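Local coordinates for protein uncharacterized HTH-type transcriptional regulator YybR (Bacillus subtilis, PDB 4A5N) that acts as a redox-sensing transcriptional regulator of the MarR/DUF24 type and probably binds DNA through its winged helix-turn-helix fold, at residues K26-I30 / I48-I52; F32-I36 / L93-L98. The protein carries 1 engineered substitution. All blocks are in the same frame, centred on the assembly; numbering follows the deposited sequence.

Interaction 1 of 2, residues K26-I30 / I48-I52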
loop_
_atom_site.group_PDB
_atom_site.type_symbol
_atom_site.label_atom_id
_atom_site.label_comp_id
_atom_site.label_asym_id
_atom_site.label_seq_id
_atom_site.Cartn_x
_atom_site.Cartn_y
_atom_site.Cartn_z
ATOM N N LYS B 26 1.370 1.400 -8.504
ATOM C CA LYS B 26 2.016 0.267 -9.152
ATOM C C LYS B 26 3.564 0.200 -9.106
ATOM O O LYS B 26 4.144 -0.885 -9.253
ATOM C CB LYS B 26 1.508 0.155 -10.601
ATOM C CG LYS B 26 2.137 -1.001 -11.338
ATOM C CD LYS B 26 1.332 -1.415 -12.565
ATOM C CE LYS B 26 1.722 -2.816 -12.985
ATOM N NZ LYS B 26 0.609 -3.443 -13.753
ATOM N N TRP B 27 4.228 1.327 -8.846
ATOM C CA TRP B 27 5.647 1.451 -9.101
ATOM C C TRP B 27 6.473 1.882 -7.924
ATOM O O TRP B 27 7.631 1.549 -7.847
ATOM C CB TRP B 27 5.859 2.475 -10.195
ATOM C CG TRP B 27 5.029 2.260 -11.434
ATOM C CD1 TRP B 27 3.937 2.993 -11.854
ATOM C CD2 TRP B 27 5.222 1.231 -12.446
ATOM N NE1 TRP B 27 3.451 2.507 -13.054
ATOM C CE2 TRP B 27 4.186 1.444 -13.456
ATOM C CE3 TRP B 27 6.122 0.192 -12.616
ATOM C CZ2 TRP B 27 4.071 0.633 -14.561
ATOM C CZ3 TRP B 27 6.006 -0.611 -13.746
ATOM C CH2 TRP B 27 4.999 -0.399 -14.691
ATOM N N LYS B 28 5.921 2.660 -7.024
ATOM C CA LYS B 28 6.799 3.280 -6.012
ATOM C C LYS B 28 7.468 2.256 -5.112
ATOM O O LYS B 28 8.604 2.453 -4.674
ATOM C CB LYS B 28 6.029 4.322 -5.201
ATOM C CG LYS B 28 5.824 5.659 -5.904
ATOM C CD LYS B 28 4.820 6.519 -5.174
ATOM C CE LYS B 28 4.382 7.707 -5.980
ATOM N NZ LYS B 28 3.522 8.562 -5.143
ATOM N N GLY B 29 6.751 1.199 -4.754
ATOM C CA GLY B 29 7.313 0.139 -3.910
ATOM C C GLY B 29 8.562 -0.504 -4.484
ATOM O O GLY B 29 9.535 -0.770 -3.764
ATOM N N ILE B 30 8.515 -0.778 -5.792
ATOM C CA ILE B 30 9.614 -1.378 -6.521
ATOM C C ILE B 30 10.781 -0.411 -6.548
ATOM O O ILE B 30 11.906 -0.802 -6.239
ATOM C CB ILE B 30 9.223 -1.686 -7.996
ATOM C CG1 ILE B 30 8.094 -2.702 -8.082
ATOM C CG2 ILE B 30 10.406 -2.237 -8.808
ATOM C CD1 ILE B 30 7.500 -2.819 -9.474
ATOM N N ILE B 48 15.088 -2.322 -14.227
ATOM C CA ILE B 48 14.346 -2.986 -13.138
ATOM C C ILE B 48 12.868 -3.156 -13.561
ATOM O O ILE B 48 12.275 -4.192 -13.275
ATOM C CB ILE B 48 14.561 -2.248 -11.771
ATOM C CG1 ILE B 48 16.023 -2.393 -11.331
ATOM C CG2 ILE B 48 13.642 -2.763 -10.665
ATOM C CD1 ILE B 48 16.547 -1.190 -10.555
ATOM N N CYS B 49 12.299 -2.190 -14.290
ATOM C CA CYS B 49 10.879 -2.274 -14.698
ATOM C C CYS B 49 10.769 -2.028 -16.172
ATOM O O CYS B 49 10.526 -0.892 -16.551
ATOM C CB CYS B 49 9.996 -1.222 -14.003
ATOM S SG CYS B 49 10.283 -0.884 -12.257
ATOM N N PRO B 50 10.945 -3.074 -17.013
ATOM C CA PRO B 50 10.843 -2.850 -18.457
ATOM C C PRO B 50 9.461 -2.430 -18.969
ATOM O O PRO B 50 9.386 -1.837 -20.015
ATOM C CB PRO B 50 11.252 -4.209 -19.078
ATOM C CG PRO B 50 11.163 -5.182 -17.959
ATOM C CD PRO B 50 11.466 -4.411 -16.713
ATOM N N SER B 51 8.382 -2.683 -18.239
ATOM C CA SER B 51 7.099 -2.153 -18.679
ATOM C C SER B 51 6.817 -0.691 -18.243
ATOM O O SER B 51 5.845 -0.119 -18.728
ATOM C CB SER B 51 5.947 -3.088 -18.275
ATOM O OG SER B 51 5.840 -3.196 -16.867
ATOM N N ILE B 52 7.621 -0.069 -17.363
ATOM C CA ILE B 52 7.377 1.365 -17.032
ATOM C C ILE B 52 7.750 2.185 -18.290
ATOM O O ILE B 52 8.637 1.775 -19.088
ATOM C CB ILE B 52 8.021 1.826 -15.655
ATOM C CG1 ILE B 52 7.272 3.036 -15.064
ATOM C CG2 ILE B 52 9.486 2.176 -15.791
ATOM C CD1 ILE B 52 7.745 3.488 -13.669
#

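Interaction 2 of 2, residues F32-I36 / L93-L98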
loop_
_atom_site.group_PDB
_atom_site.type_symbol
_atom_site.label_atom_id
_atom_site.label_comp_id
_atom_site.label_asym_id
_atom_site.label_seq_id
_atom_site.Cartn_x
_atom_site.Cartn_y
_atom_site.Cartn_z
ATOM N N PHE B 32 11.439 2.189 -4.619
ATOM C CA PHE B 32 11.906 2.274 -3.261
ATOM C C PHE B 32 12.797 1.106 -2.873
ATOM O O PHE B 32 13.921 1.302 -2.356
ATOM C CB PHE B 32 10.698 2.365 -2.306
ATOM C CG PHE B 32 11.086 2.594 -0.868
ATOM C CD1 PHE B 32 11.688 1.586 -0.128
ATOM C CD2 PHE B 32 10.870 3.819 -0.283
ATOM C CE1 PHE B 32 12.054 1.811 1.191
ATOM C CE2 PHE B 32 11.274 4.077 1.034
ATOM C CZ PHE B 32 11.832 3.056 1.767
ATOM N N TYR B 33 12.307 -0.114 -3.084
ATOM C CA TYR B 33 13.040 -1.309 -2.726
ATOM C C TYR B 33 14.449 -1.323 -3.311
ATOM O O TYR B 33 15.414 -1.633 -2.600
ATOM C CB TYR B 33 12.291 -2.597 -3.106
ATOM C CG TYR B 33 13.069 -3.832 -2.767
ATOM C CD1 TYR B 33 13.116 -4.321 -1.462
ATOM C CD2 TYR B 33 13.808 -4.491 -3.736
ATOM C CE1 TYR B 33 13.870 -5.463 -1.145
ATOM C CE2 TYR B 33 14.559 -5.614 -3.428
ATOM C CZ TYR B 33 14.585 -6.098 -2.143
ATOM O OH TYR B 33 15.349 -7.216 -1.899
ATOM N N HIS B 34 14.559 -0.919 -4.569
ATOM C CA HIS B 34 15.814 -0.970 -5.288
ATOM C C HIS B 34 16.774 0.135 -4.879
ATOM O O HIS B 34 17.960 0.052 -5.131
ATOM C CB HIS B 34 15.541 -1.054 -6.791
ATOM C CG HIS B 34 15.074 -2.449 -7.234
ATOM N ND1 HIS B 34 15.941 -3.412 -7.643
ATOM C CD2 HIS B 34 13.795 -3.029 -7.296
ATOM C CE1 HIS B 34 15.260 -4.540 -7.914
ATOM N NE2 HIS B 34 13.951 -4.306 -7.703
ATOM N N MET B 35 16.285 1.130 -4.163
ATOM C CA MET B 35 17.191 2.117 -3.582
ATOM C C MET B 35 17.652 1.758 -2.181
ATOM O O MET B 35 18.515 2.463 -1.636
ATOM C CB MET B 35 16.586 3.503 -3.579
ATOM C CG MET B 35 16.535 4.162 -4.958
ATOM S SD MET B 35 15.712 5.780 -5.002
ATOM C CE MET B 35 14.000 5.251 -5.190
ATOM N N ILE B 36 17.107 0.692 -1.598
ATOM C CA ILE B 36 17.485 0.296 -0.226
ATOM C C ILE B 36 19.003 0.027 -0.149
ATOM O O ILE B 36 19.672 0.442 0.806
ATOM C CB ILE B 36 16.665 -0.932 0.249
ATOM C CG1 ILE B 36 15.209 -0.566 0.563
ATOM C CG2 ILE B 36 17.292 -1.588 1.476
ATOM C CD1 ILE B 36 14.387 -1.735 1.028
ATOM N N LEU B 93 10.463 4.404 6.103
ATOM C CA LEU B 93 9.511 3.474 5.500
ATOM C C LEU B 93 10.116 2.139 5.140
ATOM O O LEU B 93 9.393 1.227 4.763
ATOM C CB LEU B 93 8.931 4.037 4.177
ATOM C CG LEU B 93 7.839 5.075 4.187
ATOM C CD1 LEU B 93 7.744 5.768 2.833
ATOM C CD2 LEU B 93 6.468 4.528 4.561
ATOM N N GLU B 94 11.425 1.978 5.292
ATOM C CA GLU B 94 12.074 0.702 4.932
ATOM C C GLU B 94 11.524 -0.571 5.637
ATOM O O GLU B 94 11.309 -1.607 4.969
ATOM C CB GLU B 94 13.605 0.855 4.976
ATOM C CG GLU B 94 14.364 -0.454 4.907
ATOM C CD GLU B 94 15.890 -0.255 4.806
ATOM O OE1 GLU B 94 16.351 0.886 4.544
ATOM O OE2 GLU B 94 16.586 -1.272 4.979
ATOM N N PRO B 95 11.246 -0.512 6.958
ATOM C CA PRO B 95 10.694 -1.697 7.633
ATOM C C PRO B 95 9.366 -2.148 7.082
ATOM O O PRO B 95 9.154 -3.352 6.871
ATOM C CB PRO B 95 10.582 -1.234 9.110
ATOM C CG PRO B 95 11.710 -0.250 9.234
ATOM C CD PRO B 95 11.774 0.485 7.931
ATOM N N ILE B 96 8.512 -1.186 6.778
ATOM C CA ILE B 96 7.214 -1.476 6.192
ATOM C C ILE B 96 7.423 -2.091 4.786
ATOM O O ILE B 96 6.839 -3.119 4.485
ATOM C CB ILE B 96 6.336 -0.216 6.081
ATOM C CG1 ILE B 96 5.740 0.152 7.461
ATOM C CG2 ILE B 96 5.260 -0.431 4.992
ATOM C CD1 ILE B 96 5.203 1.569 7.590
ATOM N N VAL B 97 8.288 -1.476 3.972
ATOM C CA VAL B 97 8.561 -2.020 2.609
ATOM C C VAL B 97 9.156 -3.427 2.666
ATOM O O VAL B 97 8.707 -4.310 1.941
ATOM C CB VAL B 97 9.381 -1.060 1.734
ATOM C CG1 VAL B 97 9.817 -1.741 0.444
ATOM C CG2 VAL B 97 8.546 0.148 1.423
ATOM N N LEU B 98 10.098 -3.676 3.578
ATOM C CA LEU B 98 10.645 -5.014 3.708
ATOM C C LEU B 98 9.575 -6.048 4.172
ATOM O O LEU B 98 9.536 -7.144 3.641
ATOM C CB LEU B 98 11.910 -5.032 4.573
ATOM C CG LEU B 98 13.167 -4.373 3.987
ATOM C CD1 LEU B 98 14.324 -4.562 4.966
ATOM C CD2 LEU B 98 13.552 -4.913 2.615
#

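Interaction 1 of 2, residues K26-I30 / I48-I52
Ile52 lies over one face of the Trp27 indole, the two side chains running antiparallel. Ile52 CG1 stands 3.7 Å from the centroid of the Trp27 six-membered ring and only 8° off its normal, a CH-pi contact. Because CG1 of Ile52 lies anti to its backbone N (chi1 -155°), the branch runs back across the indole, and CD1 ends 3.6 Å from Trp27 CD2, at one end of the bond the two rings share. The other face is covered from within the same segment by Lys26 CG, which sandwiches the ring between two aliphatic chains. At the rim, Ser51 OG sits in the ring plane 3.6 Å from Trp27 CH2, while Cys49 CB approaches Trp27 CZ3 obliquely at 4.0 Å.

Residues 49-52 form a type I turn, closed by Ile52 N to Cys49 O at 3.1 Å; it is the turn between helices 42-48 and 54-66 of the helix-turn-helix. Trp27, N-cap of helix 28-35, thus fastens that helix's start to the turn, and also leans on Met56 and Gln60.

One turn further on, Ile30 uses its CG2 branch for both its contacts, 3.7 Å from Cys49 SG and 3.8 Å from Ile48 CG2. Ile30 also packs on Ser14 of the second subunit, so the Cys49 thiol, in this reduced form, probably lies near the dimer interface.

Interaction 2 of 2, residues F32-I36 / L93-L98
Phe32 reaches out from helix 28-35 to the start of helix 94-115, joining helix 28-35 of the winged helix-turn-helix fold to the long C-terminal helix, which helps form the dimer in this family. The main aromatic contact is CH-pi: Val97 CG2 lies over one face of the Phe32 ring, offset toward its rim, 4.1 Å from the centroid and 24° off the normal. With chi1 at -174°, the phenyl swings away from its own backbone N and out toward the neighbouring helix, where its far end, CZ, comes obliquely within 3.7 Å of the backbone N of Glu94. Leu93 CB closes on the same CZ from 3.9 Å. Ile23 and Leu86 add to this buried cluster, and Leu93 and Ile96 also pack on Trp103 of the second subunit.

Apolar packing, aliphatic and ring-edge, lines the more exposed flank. Leu98 CD2 meets two side chains of 32-36: it touches Ile36 CD1 at 3.6 Å and the edge of Tyr33, near the ring plane, at CE1 (3.8 Å). The Tyr33 and Leu98 side chains cross at about a right angle.

Glu94 brings the charged part of the contact, and its extended chain passes obliquely over Ile36. OE1 is paired in a salt bridge with Arg91, whose NH1 also donates a hydrogen bond to Ile36 O, so one guanidinium bridges both segments. The second carboxylate oxygen, Glu94 OE2, rests against Ile36 CG2 at 3.6 Å.

After helix 15-23 the chain enters helix 28-35; its start serves interaction 1, and residues 32-36 serve interaction 2. Interaction 1 closes the shorter loop: 17 residues, including helix 42-48, bring the chain back at 48-52. Interaction 2 leaves from 32-36, inside that loop, and closes only after 56 residues that take in both helices of the helix-turn-helix, the two-stranded wing and helix 88-91. The segments therefore alternate, and the two loops cross. Their centres lie 14 Å apart, yet they touch where Ile48 CG2 packs 3.4 Å from His34 NE2. Helix 28-35 thus ties the turn of the helix-turn-helix to helix 94-115, and both contacts border the second subunit.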